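Local coordinates for putative diflavin flavoprotein A 5 (Nostoc sp. PCC 7120, PDB 4FEK) that probably transfers electrons from NADH to oxygen, reducing it to water, with this fragment providing the metallo-beta-lactamase-like part of the modular protein, at residues K135-L140 / V145-P150. Sequence-based numbering, arbitrary orientation.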
loop_
_atom_site.group_PDB
_atom_site.type_symbol
_atom_site.label_atom_id
_atom_site.label_comp_id
_atom_site.label_asym_id
_atom_site.label_seq_id
_atom_site.Cartn_x
_atom_site.Cartn_y
_atom_site.Cartn_z
ATOM N N LYS A 135 -6.873 17.884 -0.544
ATOM C CA LYS A 135 -6.699 19.107 -1.333
ATOM C C LYS A 135 -5.239 19.364 -1.669
ATOM O O LYS A 135 -4.893 19.686 -2.813
ATOM C CB LYS A 135 -7.253 20.313 -0.571
ATOM C CG LYS A 135 -7.186 21.620 -1.344
ATOM C CD LYS A 135 -8.460 21.851 -2.148
ATOM C CE LYS A 135 -8.346 23.084 -3.028
ATOM N NZ LYS A 135 -9.605 23.321 -3.794
ATOM N N GLU A 136 -4.385 19.233 -0.659
ATOM C CA GLU A 136 -2.981 19.576 -0.807
ATOM C C GLU A 136 -2.192 18.457 -1.457
ATOM O O GLU A 136 -2.532 17.283 -1.331
ATOM C CB GLU A 136 -2.367 19.948 0.543
ATOM C CG GLU A 136 -2.892 21.258 1.106
ATOM C CD GLU A 136 -2.619 22.447 0.191
ATOM O OE1 GLU A 136 -1.557 22.465 -0.474
ATOM O OE2 GLU A 136 -3.469 23.367 0.137
ATOM N N THR A 137 -1.140 18.836 -2.167
ATOM C CA THR A 137 -0.258 17.865 -2.778
ATOM C C THR A 137 1.102 17.898 -2.104
ATOM O O THR A 137 1.387 18.785 -1.302
ATOM C CB THR A 137 -0.103 18.104 -4.287
ATOM O OG1 THR A 137 0.397 19.423 -4.515
ATOM C CG2 THR A 137 -1.454 17.938 -4.993
ATOM N N LEU A 138 1.931 16.908 -2.421
ATOM C CA LEU A 138 3.281 16.842 -1.900
ATOM C C LEU A 138 4.251 16.726 -3.063
ATOM O O LEU A 138 4.262 15.720 -3.786
ATOM C CB LEU A 138 3.429 15.644 -0.961
ATOM C CG LEU A 138 4.811 15.411 -0.345
ATOM C CD1 LEU A 138 5.211 16.543 0.579
ATOM C CD2 LEU A 138 4.832 14.073 0.383
ATOM N N ASP A 139 5.070 17.752 -3.250
ATOM C CA ASP A 139 6.025 17.745 -4.348
ATOM C C ASP A 139 7.360 17.145 -3.896
ATOM O O ASP A 139 8.045 17.685 -3.026
ATOM C CB ASP A 139 6.214 19.156 -4.907
ATOM C CG ASP A 139 7.124 19.196 -6.134
ATOM O OD1 ASP A 139 7.450 18.129 -6.697
ATOM O OD2 ASP A 139 7.493 20.311 -6.554
ATOM N N LEU A 140 7.718 16.019 -4.499
ATOM C CA LEU A 140 9.009 15.378 -4.246
ATOM C C LEU A 140 10.107 15.957 -5.149
ATOM O O LEU A 140 11.297 15.633 -4.994
ATOM C CB LEU A 140 8.889 13.869 -4.488
ATOM C CG LEU A 140 8.624 12.935 -3.304
ATOM C CD1 LEU A 140 7.888 13.619 -2.208
ATOM C CD2 LEU A 140 7.915 11.640 -3.745
ATOM N N VAL A 145 4.954 15.031 -8.239
ATOM C CA VAL A 145 3.952 15.648 -7.397
ATOM C C VAL A 145 2.960 14.558 -6.996
ATOM O O VAL A 145 2.386 13.880 -7.851
ATOM C CB VAL A 145 3.212 16.768 -8.132
ATOM C CG1 VAL A 145 2.187 17.417 -7.211
ATOM C CG2 VAL A 145 4.200 17.807 -8.670
ATOM N N LEU A 146 2.779 14.382 -5.694
ATOM C CA LEU A 146 1.871 13.369 -5.170
ATOM C C LEU A 146 0.497 13.953 -4.892
ATOM O O LEU A 146 0.385 14.946 -4.176
ATOM C CB LEU A 146 2.428 12.813 -3.862
ATOM C CG LEU A 146 3.318 11.576 -3.962
ATOM C CD1 LEU A 146 4.051 11.531 -5.262
ATOM C CD2 LEU A 146 4.264 11.487 -2.770
ATOM N N LYS A 147 -0.541 13.336 -5.455
ATOM C CA LYS A 147 -1.924 13.686 -5.134
ATOM C C LYS A 147 -2.444 12.654 -4.139
ATOM O O LYS A 147 -2.089 11.483 -4.233
ATOM C CB LYS A 147 -2.782 13.677 -6.395
ATOM C CG LYS A 147 -2.275 14.646 -7.472
ATOM C CD LYS A 147 -3.320 14.882 -8.557
ATOM C CE LYS A 147 -2.981 16.114 -9.398
ATOM N NZ LYS A 147 -3.982 16.329 -10.484
ATOM N N PHE A 148 -3.252 13.092 -3.177
ATOM C CA PHE A 148 -3.770 12.203 -2.135
ATOM C C PHE A 148 -5.288 12.063 -2.163
ATOM O O PHE A 148 -6.022 13.065 -2.212
ATOM C CB PHE A 148 -3.285 12.666 -0.759
ATOM C CG PHE A 148 -1.798 12.550 -0.590
ATOM C CD1 PHE A 148 -0.963 13.614 -0.917
ATOM C CD2 PHE A 148 -1.226 11.365 -0.160
ATOM C CE1 PHE A 148 0.420 13.502 -0.794
ATOM C CE2 PHE A 148 0.162 11.256 -0.025
ATOM C CZ PHE A 148 0.974 12.325 -0.342
ATOM N N LEU A 149 -5.752 10.816 -2.134
ATOM C CA LEU A 149 -7.174 10.527 -2.211
ATOM C C LEU A 149 -7.577 9.676 -1.011
ATOM O O LEU A 149 -7.448 8.451 -1.031
ATOM C CB LEU A 149 -7.522 9.802 -3.515
ATOM C CG LEU A 149 -7.193 10.478 -4.858
ATOM C CD1 LEU A 149 -5.712 10.353 -5.252
ATOM C CD2 LEU A 149 -8.071 9.915 -5.955
ATOM N N PRO A 150 -8.061 10.334 0.051
ATOM C CA PRO A 150 -8.490 9.561 1.216
ATOM C C PRO A 150 -9.682 8.725 0.805
ATOM O O PRO A 150 -10.611 9.226 0.145
ATOM C CB PRO A 150 -8.910 10.645 2.230
ATOM C CG PRO A 150 -8.172 11.880 1.775
ATOM C CD PRO A 150 -8.184 11.786 0.275
HETATM O O HOH W 1 -3.885 15.801 -3.313
#
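Leu138 and Leu146 lie across from each other as the antiparallel hydrogen-bonded pair of a beta hairpin. Leu138 N donates to Leu146 O over 3.1 Å, and Leu146 N donates to Leu138 O over 2.8 Å. One step toward the turn, Asp139 and Val145 form a non-hydrogen-bonded pair. Toward Glu136 the two chains move apart, and a water bridges them: it donates to Glu136 O and accepts from Phe148 N, 2.8 Å away. The hairpin ends one of the two sheets of the metallo-beta-lactamase fold; strand 138-139 is its outermost strand, and 145-150 pairs onward with 160-164. Apolar contacts on the inner face join Leu138, Leu140, Leu146 and Phe148. The side chains of Leu138 and Leu146 run side by side, and Leu140 CD2 reaches Leu146 CD2 at 3.8 Å. The Phe148 ring meets the hairpin partner edge-on, its CE1 3.7 Å from Leu138 CB. Tyr82 and Ile84 of strand 80-84, in the other sheet, pack against this face. On the outer face Val145 straddles two neighbours: CG1, anti to the backbone N (chi1 -179°), lies 3.8 Å from Thr137 CB, and CG2 lies beside Asp139 OD1, which accepts a hydrogen bond from Gly141 N in the turn.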